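Serine acetyltransferase (Entamoeba histolytica, PDB 3Q1X) probably transfers an acetyl group from acetyl-CoA to L-serine, forming O-acetylserine for cysteine biosynthesis, and binds L-serine. Local coordinates at residues K40-I44 and E64-L68; K95-I99 and R137-V141; S75-N80 and E147-E153; T102-D106 and V133-R137. One frame throughout, in Å; residues are numbered along the deposited sequence.

All four contacts are largely buried and join helices of the N-terminal helical domain, but their chemistry differs with depth. Contacts 2 and 4 lie nearest the chain centre, hold the same two helices, 82-113 and 128-144, and share Arg137: contact 2 is apolar, whereas contact 4 adds an Asp-Arg salt bridge beside the first coil of the left-handed beta-helix. Contact 1 lies farther out and pairs a leucine-isoleucine seam with a Lys-Glu bridge; its Leu65 and Leu41 pack on Leu96 and Ile138 of contact 2. Contact 3, the farthest from the centre, also uses helix 59-79; it is rich in tyrosines and waters and reaches a second subunit.

Contact 1. Residues K40-I44 and E64-L68; sequences KLRKI and ELTKL
In the N-terminal helical domain of this serine acetyltransferase, residues 40-44 of helix 36-45 pack nearly antiparallel against residues 64-68 of helix 59-79. The short axes approach to 9.3 Å at a signed angle of -153°, with CA pairs Lys40-Leu68 at 6.0 Å and Ile44-Leu65 at 6.5 Å. Both segments are regular alpha helix: Ile44 N donates to Lys40 O, and Leu68 N to Glu64 O, each at 3.0 Å. The one polar bond across is a salt bridge in which Lys40, m at chi1 and chi2 and then extended, reaches Glu64 in its m, m rotamer. Lys43 NZ stays 4.2 Å from Glu64 OE2, beyond salt-bridge range. Arg42 is out of reach of 64-68 and gives NH1 to Gln131 OE1; Thr66 OG1 bonds to Ala62 O. In the apolar part, Ile44 CD1 (m, t) meets Leu68 CD2 at 3.6 Å and Leu65 CD1 at 3.9 Å, and Leu41 CD2 touches Leu68 CD2 at 3.5 Å. The bridge spans 2.9 Å, from Lys40 NZ to Glu64 OE1.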
# COMPACT_ATOMS: atom_id res chain seq x y z
N LYS A 40 5.60 -19.41 -0.93
CA LYS A 40 6.50 -20.54 -0.75
C LYS A 40 7.21 -20.52 0.60
O LYS A 40 7.24 -21.52 1.30
CB LYS A 40 7.49 -20.65 -1.91
CG LYS A 40 6.87 -21.13 -3.23
CD LYS A 40 5.83 -22.21 -2.98
CE LYS A 40 5.23 -22.77 -4.26
NZ LYS A 40 3.92 -23.40 -3.95
N LEU A 41 7.76 -19.36 0.98
CA LEU A 41 8.52 -19.26 2.22
C LEU A 41 7.64 -19.43 3.46
O LEU A 41 8.10 -19.98 4.47
CB LEU A 41 9.31 -17.95 2.29
CG LEU A 41 10.53 -17.78 1.38
CD1 LEU A 41 10.92 -16.32 1.27
CD2 LEU A 41 11.71 -18.61 1.89
N ARG A 42 6.39 -18.99 3.36
CA ARG A 42 5.40 -19.21 4.42
C ARG A 42 5.23 -20.72 4.71
O ARG A 42 5.24 -21.14 5.87
CB ARG A 42 4.05 -18.52 4.10
CG ARG A 42 4.15 -16.97 4.07
CD ARG A 42 2.92 -16.16 4.54
NE ARG A 42 1.75 -16.27 3.67
CZ ARG A 42 0.74 -15.39 3.58
NH1 ARG A 42 0.70 -14.24 4.25
NH2 ARG A 42 -0.26 -15.68 2.77
N LYS A 43 5.11 -21.52 3.65
CA LYS A 43 4.93 -22.97 3.76
C LYS A 43 6.17 -23.66 4.31
O LYS A 43 6.07 -24.56 5.14
CB LYS A 43 4.54 -23.58 2.40
CG LYS A 43 3.11 -23.27 1.99
CD LYS A 43 2.70 -23.98 0.71
CE LYS A 43 1.19 -23.93 0.55
NZ LYS A 43 0.76 -24.13 -0.86
N ILE A 44 7.33 -23.21 3.83
CA ILE A 44 8.63 -23.78 4.21
C ILE A 44 8.96 -23.55 5.68
O ILE A 44 9.36 -24.48 6.39
CB ILE A 44 9.75 -23.20 3.31
CG1 ILE A 44 9.50 -23.57 1.83
CG2 ILE A 44 11.13 -23.66 3.79
CD1 ILE A 44 10.33 -22.77 0.83
N GLU A 64 8.11 -28.01 -1.66
CA GLU A 64 7.94 -26.55 -1.70
C GLU A 64 9.27 -25.82 -1.86
O GLU A 64 9.36 -24.83 -2.59
CB GLU A 64 7.20 -26.05 -0.46
CG GLU A 64 5.82 -26.68 -0.23
CD GLU A 64 4.77 -26.33 -1.29
OE1 GLU A 64 4.97 -25.40 -2.10
OE2 GLU A 64 3.73 -27.02 -1.31
N LEU A 65 10.30 -26.32 -1.18
CA LEU A 65 11.62 -25.72 -1.26
C LEU A 65 12.16 -25.78 -2.69
O LEU A 65 12.78 -24.82 -3.17
CB LEU A 65 12.58 -26.37 -0.26
CG LEU A 65 13.98 -25.76 -0.15
CD1 LEU A 65 13.90 -24.26 0.11
CD2 LEU A 65 14.78 -26.46 0.95
N THR A 66 11.91 -26.91 -3.37
CA THR A 66 12.29 -27.10 -4.77
C THR A 66 11.57 -26.10 -5.68
O THR A 66 12.20 -25.50 -6.56
CB THR A 66 11.98 -28.56 -5.23
OG1 THR A 66 12.72 -29.46 -4.40
CG2 THR A 66 12.38 -28.79 -6.70
N LYS A 67 10.27 -25.93 -5.47
CA LYS A 67 9.49 -24.97 -6.26
C LYS A 67 10.04 -23.56 -6.10
O LYS A 67 10.19 -22.84 -7.09
CB LYS A 67 8.01 -25.00 -5.89
CG LYS A 67 7.28 -26.27 -6.32
CD LYS A 67 5.78 -26.01 -6.39
CE LYS A 67 4.97 -27.20 -5.88
NZ LYS A 67 5.11 -28.42 -6.72
N LEU A 68 10.35 -23.18 -4.86
CA LEU A 68 10.97 -21.88 -4.57
C LEU A 68 12.35 -21.73 -5.21
O LEU A 68 12.63 -20.71 -5.84
CB LEU A 68 11.08 -21.64 -3.07
CG LEU A 68 11.60 -20.25 -2.65
CD1 LEU A 68 10.66 -19.12 -3.07
CD2 LEU A 68 11.87 -20.21 -1.17

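Contact 2. Residues K95-I99 and R137-V141; sequences KLPSI and RIAHV
Arg137 opens the second helical segment with its CA 6.7 Å from that of Ile99 (m, t), whose CD1 comes to 3.6 Å from Arg137 O while Ile99 CG2 lies 3.7 Å from Arg137 CB. The guanidinium runs on to Asp106 and to the carbonyls of Ile172 and Lys173. Ile138 (m, p) follows, its CG1 3.9 Å from Leu96 CD2 and its CD1 3.9 Å from Ile99 CG2; Phe45 of helix 36-45 also packs on Ile138, Leu96 and Ile99. These are helices 82-113 and 128-144 of the N-terminal helical bundle, antiparallel but well inclined at 145°, with short axes 10.8 Å apart. Ala139 packs instead on Met154 and Met155. Val141 (t) ends the segment, its CA 7.7 Å from that of Lys95, its CG2 3.9 Å from Ile99 CD1 and 4.0 Å from Lys95 CB. In 95-99, Pro97 lacks an amide hydrogen and the helix kinks there, yet Ile99 N still donates to Lys95 O at 2.9 Å, as does Ser98 OG (chi1 p), also at 2.9 Å.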
# COMPACT_ATOMS: atom_id res chain seq x y z
N LYS A 95 21.77 -20.69 4.03
CA LYS A 95 21.32 -19.82 5.12
C LYS A 95 19.92 -20.10 5.65
O LYS A 95 19.52 -19.51 6.66
CB LYS A 95 21.39 -18.35 4.67
CG LYS A 95 22.79 -17.80 4.48
CD LYS A 95 23.40 -17.31 5.79
CE LYS A 95 24.86 -16.94 5.58
NZ LYS A 95 25.72 -18.15 5.41
N LEU A 96 19.15 -20.98 5.01
CA LEU A 96 17.74 -21.15 5.41
C LEU A 96 17.52 -21.60 6.87
O LEU A 96 16.60 -21.09 7.54
CB LEU A 96 16.95 -22.03 4.43
CG LEU A 96 16.73 -21.39 3.05
CD1 LEU A 96 16.03 -22.37 2.12
CD2 LEU A 96 15.93 -20.10 3.15
N PRO A 97 18.36 -22.52 7.37
CA PRO A 97 18.21 -22.86 8.80
C PRO A 97 18.46 -21.67 9.74
O PRO A 97 17.68 -21.46 10.67
CB PRO A 97 19.25 -23.96 9.02
CG PRO A 97 19.38 -24.60 7.68
CD PRO A 97 19.27 -23.46 6.69
N SER A 98 19.50 -20.87 9.47
CA SER A 98 19.80 -19.73 10.34
C SER A 98 18.71 -18.65 10.25
O SER A 98 18.34 -18.05 11.25
CB SER A 98 21.19 -19.13 10.07
OG SER A 98 21.31 -18.58 8.78
N ILE A 99 18.20 -18.43 9.04
CA ILE A 99 17.06 -17.53 8.84
C ILE A 99 15.83 -18.00 9.63
O ILE A 99 15.16 -17.20 10.27
CB ILE A 99 16.75 -17.34 7.33
CG1 ILE A 99 17.94 -16.67 6.65
CG2 ILE A 99 15.45 -16.56 7.15
CD1 ILE A 99 17.91 -16.68 5.14
N ARG A 137 14.65 -11.43 4.56
CA ARG A 137 15.79 -12.20 5.03
C ARG A 137 16.38 -13.06 3.92
O ARG A 137 17.60 -13.30 3.87
CB ARG A 137 15.44 -12.98 6.30
CG ARG A 137 15.20 -12.04 7.49
CD ARG A 137 15.50 -12.68 8.84
NE ARG A 137 15.12 -11.79 9.95
CZ ARG A 137 15.88 -10.79 10.39
NH1 ARG A 137 17.06 -10.53 9.83
NH2 ARG A 137 15.45 -10.04 11.40
N ILE A 138 15.52 -13.48 3.00
CA ILE A 138 15.99 -14.22 1.82
C ILE A 138 16.58 -13.27 0.77
O ILE A 138 17.68 -13.51 0.28
CB ILE A 138 14.91 -15.17 1.26
CG1 ILE A 138 14.85 -16.45 2.11
CG2 ILE A 138 15.18 -15.50 -0.20
CD1 ILE A 138 14.17 -16.31 3.47
N ALA A 139 15.87 -12.18 0.46
CA ALA A 139 16.37 -11.16 -0.47
C ALA A 139 17.77 -10.64 -0.10
O ALA A 139 18.61 -10.39 -0.98
CB ALA A 139 15.38 -10.01 -0.58
N HIS A 140 18.02 -10.48 1.19
CA HIS A 140 19.33 -10.05 1.67
C HIS A 140 20.46 -11.04 1.34
O HIS A 140 21.58 -10.61 1.03
CB HIS A 140 19.31 -9.73 3.17
CG HIS A 140 20.60 -9.15 3.67
ND1 HIS A 140 21.09 -7.94 3.23
CD2 HIS A 140 21.50 -9.62 4.56
CE1 HIS A 140 22.24 -7.69 3.84
NE2 HIS A 140 22.51 -8.69 4.66
N VAL A 141 20.18 -12.34 1.37
CA VAL A 141 21.20 -13.35 0.99
C VAL A 141 21.60 -13.20 -0.48
O VAL A 141 22.78 -13.30 -0.83
CB VAL A 141 20.77 -14.80 1.34
CG1 VAL A 141 21.87 -15.79 0.98
CG2 VAL A 141 20.45 -14.92 2.81

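Contact 3. Residues S75-N80 and E147-E153; sequences SVTAYN and ERYYCRE
Tyr79 (chi1 m) lays one face of its ring over the backbone N of Tyr150, with its CD2 3.8 Å from Tyr150 CB and its CD1 3.4 Å from Tyr149 CB. The rings of Tyr79 and Tyr149 meet rim to rim, centroids 5.9 Å apart and planes at 25°. One turn earlier, Ser75 CB sits 3.6 Å from the centroid of the Tyr150 ring, a CH-pi contact over its face, and Val76 CG2 lies 3.6 Å from Tyr150 CD2. CA atoms pair Val76-Tyr150 at 5.9 Å and Tyr79-Tyr149 at 6.5 Å. Asn80, the first residue past helix 59-79, gives ND2 to Val76 O at 2.9 Å and to Glu147 OE2 at 3.0 Å. Glu147 gathers amides at the start of helix 150-162: OE2 accepts from Tyr149 N at 3.0 Å and Tyr150 N at 2.8 Å, OE1 from Cys151 N at 2.8 Å. Water 2 joins Asn80 OD1 to Arg148 N; water 1 joins Ser75 OG to Glu153 OE1. Tyr79 OH makes a weak hydrogen bond of 2.8 Å to Glu153 OE1. At this subunit interface, Arg125 of the second subunit hydrogen-bonds to Tyr79 OH through NE and salt-bridges to Glu153 OE2 through NH2. The contact brings the C-terminal end of helix 59-79 to the first turn of helix 150-162, with Leu142 of helix 128-144 and Ala85 of helix 82-113 packing on Val76.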
# COMPACT_ATOMS: atom_id res chain seq x y z
N SER A 75 14.55 -16.58 -12.10
CA SER A 75 14.55 -15.12 -12.05
C SER A 75 15.95 -14.52 -11.94
O SER A 75 16.26 -13.54 -12.61
CB SER A 75 13.67 -14.64 -10.89
OG SER A 75 12.32 -15.03 -11.09
N VAL A 76 16.81 -15.12 -11.12
CA VAL A 76 18.19 -14.64 -11.03
C VAL A 76 18.91 -14.82 -12.37
O VAL A 76 19.64 -13.94 -12.80
CB VAL A 76 19.00 -15.28 -9.87
CG1 VAL A 76 20.46 -14.84 -9.92
CG2 VAL A 76 18.40 -14.90 -8.53
N THR A 77 18.68 -15.95 -13.04
CA THR A 77 19.28 -16.21 -14.35
C THR A 77 18.85 -15.15 -15.39
O THR A 77 19.68 -14.66 -16.17
CB THR A 77 18.91 -17.62 -14.86
OG1 THR A 77 19.46 -18.61 -13.96
CG2 THR A 77 19.46 -17.85 -16.26
N ALA A 78 17.57 -14.80 -15.39
CA ALA A 78 17.03 -13.81 -16.33
C ALA A 78 17.77 -12.47 -16.25
O ALA A 78 18.09 -11.87 -17.28
CB ALA A 78 15.54 -13.61 -16.12
N TYR A 79 18.07 -12.03 -15.04
CA TYR A 79 18.74 -10.75 -14.80
C TYR A 79 20.26 -10.83 -14.84
O TYR A 79 20.94 -9.82 -15.01
CB TYR A 79 18.32 -10.20 -13.44
CG TYR A 79 16.93 -9.61 -13.40
CD1 TYR A 79 16.68 -8.31 -13.84
CD2 TYR A 79 15.86 -10.36 -12.90
CE1 TYR A 79 15.40 -7.77 -13.77
CE2 TYR A 79 14.59 -9.84 -12.84
CZ TYR A 79 14.37 -8.55 -13.27
OH TYR A 79 13.10 -8.02 -13.21
N ASN A 80 20.79 -12.04 -14.67
CA ASN A 80 22.22 -12.24 -14.57
C ASN A 80 22.67 -13.35 -15.51
O ASN A 80 22.60 -13.19 -16.74
CB ASN A 80 22.60 -12.53 -13.11
CG ASN A 80 22.14 -11.43 -12.15
OD1 ASN A 80 22.88 -10.47 -11.90
ND2 ASN A 80 20.94 -11.58 -11.61
N GLU A 147 24.11 -9.89 -6.08
CA GLU A 147 22.98 -9.70 -6.97
C GLU A 147 22.31 -8.35 -6.68
O GLU A 147 22.22 -7.94 -5.52
CB GLU A 147 22.00 -10.88 -6.84
CG GLU A 147 21.20 -11.19 -8.10
CD GLU A 147 20.01 -10.27 -8.29
OE1 GLU A 147 19.37 -9.91 -7.27
OE2 GLU A 147 19.69 -9.92 -9.45
N ARG A 148 21.87 -7.67 -7.73
CA ARG A 148 21.40 -6.29 -7.58
C ARG A 148 20.05 -6.01 -8.24
O ARG A 148 19.51 -4.92 -8.10
CB ARG A 148 22.47 -5.32 -8.11
CG ARG A 148 23.79 -5.31 -7.31
CD ARG A 148 23.58 -4.63 -5.96
NE ARG A 148 24.80 -4.63 -5.16
CZ ARG A 148 25.20 -5.64 -4.39
NH1 ARG A 148 24.48 -6.74 -4.31
NH2 ARG A 148 26.34 -5.53 -3.71
N TYR A 149 19.51 -7.00 -8.95
CA TYR A 149 18.28 -6.80 -9.71
C TYR A 149 17.07 -7.55 -9.15
O TYR A 149 16.09 -6.94 -8.70
CB TYR A 149 18.52 -7.18 -11.17
CG TYR A 149 19.30 -6.13 -11.94
CD1 TYR A 149 20.69 -6.06 -11.83
CD2 TYR A 149 18.65 -5.22 -12.78
CE1 TYR A 149 21.41 -5.10 -12.52
CE2 TYR A 149 19.38 -4.25 -13.48
CZ TYR A 149 20.76 -4.20 -13.34
OH TYR A 149 21.51 -3.26 -14.02
N TYR A 150 17.13 -8.88 -9.20
CA TYR A 150 15.99 -9.67 -8.76
C TYR A 150 15.67 -9.50 -7.27
O TYR A 150 14.50 -9.44 -6.89
CB TYR A 150 16.10 -11.16 -9.18
CG TYR A 150 15.07 -12.03 -8.50
CD1 TYR A 150 13.70 -11.86 -8.75
CD2 TYR A 150 15.46 -13.00 -7.60
CE1 TYR A 150 12.75 -12.66 -8.09
CE2 TYR A 150 14.54 -13.80 -6.95
CZ TYR A 150 13.19 -13.63 -7.19
OH TYR A 150 12.29 -14.43 -6.53
N CYS A 151 16.71 -9.37 -6.42
CA CYS A 151 16.49 -9.14 -4.98
C CYS A 151 15.71 -7.84 -4.73
O CYS A 151 14.90 -7.77 -3.81
CB CYS A 151 17.80 -9.18 -4.17
SG CYS A 151 19.03 -7.88 -4.55
N ARG A 152 15.94 -6.82 -5.57
CA ARG A 152 15.12 -5.62 -5.50
C ARG A 152 13.68 -5.86 -5.97
O ARG A 152 12.74 -5.36 -5.34
CB ARG A 152 15.76 -4.46 -6.28
CG ARG A 152 14.89 -3.20 -6.29
CD ARG A 152 14.74 -2.55 -4.90
NE ARG A 152 13.94 -1.31 -4.96
CZ ARG A 152 14.42 -0.10 -5.25
NH1 ARG A 152 15.72 0.08 -5.50
NH2 ARG A 152 13.60 0.94 -5.29
N GLU A 153 13.51 -6.63 -7.05
CA GLU A 153 12.18 -6.95 -7.57
C GLU A 153 11.34 -7.69 -6.52
O GLU A 153 10.17 -7.40 -6.32
CB GLU A 153 12.27 -7.80 -8.84
CG GLU A 153 10.93 -8.05 -9.52
CD GLU A 153 11.09 -8.56 -10.94
OE1 GLU A 153 11.85 -9.54 -11.15
OE2 GLU A 153 10.47 -7.99 -11.84
O HOH W 1 10.70 -12.54 -10.83
O HOH W 2 22.84 -8.40 -10.30

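Contact 4. Residues T102-D106 and V133-R137; sequences TLKTD and VIVYR
This is a buried helix-helix contact with a salt bridge in it, set in the helical domain where it meets the left-handed beta-helix. Residues 102-106 of helix 82-113 and 133-137 of helix 128-144 run nearly antiparallel, 152° between directions, with short axes 10.9 Å apart and the CA atoms of Leu103 and Ile134 at 7.0 Å. Both are regular alpha helix: Asp106 N donates to Thr102 O at 3.0 Å and Arg137 N to Val133 O at 2.9 Å. Leu103 (m, t) points CD2 between Val133 CG2 at 4.2 Å and Ile134 CG1 at 4.1 Å. Arg137 extends (m, t, t) to Asp106 (chi1 m), its NH2 3.0 Å from OD1, while Thr102 CG2 lies over one guanidinium face, 3.4 Å from Arg137 NE. The same groups reach the first coil: Arg137 NH1 bonds to Ile172 O, NH2 to Lys173 O, and Asp106 OD1 takes Phe176 N, tying both helices to the beta-helix. The shortest link of the bridge is Arg137 NE to Asp106 OD2, 2.9 Å.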
# COMPACT_ATOMS: atom_id res chain seq x y z
N THR A 102 16.28 -17.03 13.11
CA THR A 102 16.11 -15.59 13.26
C THR A 102 14.64 -15.20 13.19
O THR A 102 14.19 -14.33 13.95
CB THR A 102 16.90 -14.81 12.21
OG1 THR A 102 18.28 -15.19 12.27
CG2 THR A 102 16.79 -13.32 12.45
N LEU A 103 13.90 -15.82 12.27
CA LEU A 103 12.48 -15.50 12.10
C LEU A 103 11.68 -15.83 13.36
O LEU A 103 10.72 -15.14 13.70
CB LEU A 103 11.90 -16.21 10.88
CG LEU A 103 12.24 -15.59 9.52
CD1 LEU A 103 11.71 -16.48 8.41
CD2 LEU A 103 11.70 -14.17 9.36
N LYS A 104 12.10 -16.89 14.07
CA LYS A 104 11.48 -17.20 15.36
C LYS A 104 11.66 -16.05 16.34
O LYS A 104 10.70 -15.67 17.03
CB LYS A 104 12.04 -18.51 15.94
CG LYS A 104 11.46 -19.75 15.27
CD LYS A 104 12.10 -21.01 15.83
CE LYS A 104 11.52 -21.37 17.19
NZ LYS A 104 12.29 -22.48 17.84
N THR A 105 12.87 -15.50 16.41
CA THR A 105 13.14 -14.36 17.30
C THR A 105 12.34 -13.11 16.90
O THR A 105 11.84 -12.38 17.77
CB THR A 105 14.65 -13.99 17.40
OG1 THR A 105 15.10 -13.37 16.19
CG2 THR A 105 15.52 -15.22 17.72
N ASP A 106 12.21 -12.86 15.60
CA ASP A 106 11.35 -11.77 15.12
C ASP A 106 9.90 -11.92 15.60
O ASP A 106 9.24 -10.94 15.96
CB ASP A 106 11.39 -11.69 13.58
CG ASP A 106 12.80 -11.51 13.04
OD1 ASP A 106 13.62 -10.81 13.67
OD2 ASP A 106 13.09 -12.07 11.97
N VAL A 133 9.53 -9.20 6.58
CA VAL A 133 10.81 -9.67 7.10
C VAL A 133 11.17 -11.07 6.60
O VAL A 133 12.34 -11.33 6.35
CB VAL A 133 10.93 -9.54 8.66
CG1 VAL A 133 10.87 -8.08 9.07
CG2 VAL A 133 9.91 -10.36 9.38
N ILE A 134 10.16 -11.94 6.44
CA ILE A 134 10.34 -13.27 5.84
C ILE A 134 11.02 -13.18 4.48
O ILE A 134 11.99 -13.88 4.21
CB ILE A 134 9.00 -14.02 5.66
CG1 ILE A 134 8.40 -14.45 7.00
CG2 ILE A 134 9.16 -15.23 4.76
CD1 ILE A 134 7.00 -15.08 6.87
N VAL A 135 10.47 -12.32 3.63
CA VAL A 135 10.99 -12.16 2.29
C VAL A 135 12.32 -11.39 2.34
O VAL A 135 13.28 -11.78 1.69
CB VAL A 135 9.95 -11.52 1.35
CG1 VAL A 135 10.52 -11.33 -0.03
CG2 VAL A 135 8.67 -12.38 1.30
N TYR A 136 12.39 -10.34 3.15
CA TYR A 136 13.63 -9.59 3.30
C TYR A 136 14.85 -10.47 3.65
O TYR A 136 15.94 -10.28 3.11
CB TYR A 136 13.53 -8.47 4.35
CG TYR A 136 14.91 -8.13 4.91
CD1 TYR A 136 15.81 -7.34 4.18
CD2 TYR A 136 15.34 -8.68 6.12
CE1 TYR A 136 17.10 -7.09 4.67
CE2 TYR A 136 16.63 -8.44 6.61
CZ TYR A 136 17.49 -7.64 5.88
OH TYR A 136 18.76 -7.40 6.37
N ARG A 137 14.65 -11.43 4.56
CA ARG A 137 15.79 -12.20 5.03
C ARG A 137 16.38 -13.06 3.92
O ARG A 137 17.60 -13.30 3.87
CB ARG A 137 15.44 -12.98 6.30
CG ARG A 137 15.20 -12.04 7.49
CD ARG A 137 15.50 -12.68 8.84
NE ARG A 137 15.12 -11.79 9.95
CZ ARG A 137 15.88 -10.79 10.39
NH1 ARG A 137 17.06 -10.53 9.83
NH2 ARG A 137 15.45 -10.04 11.40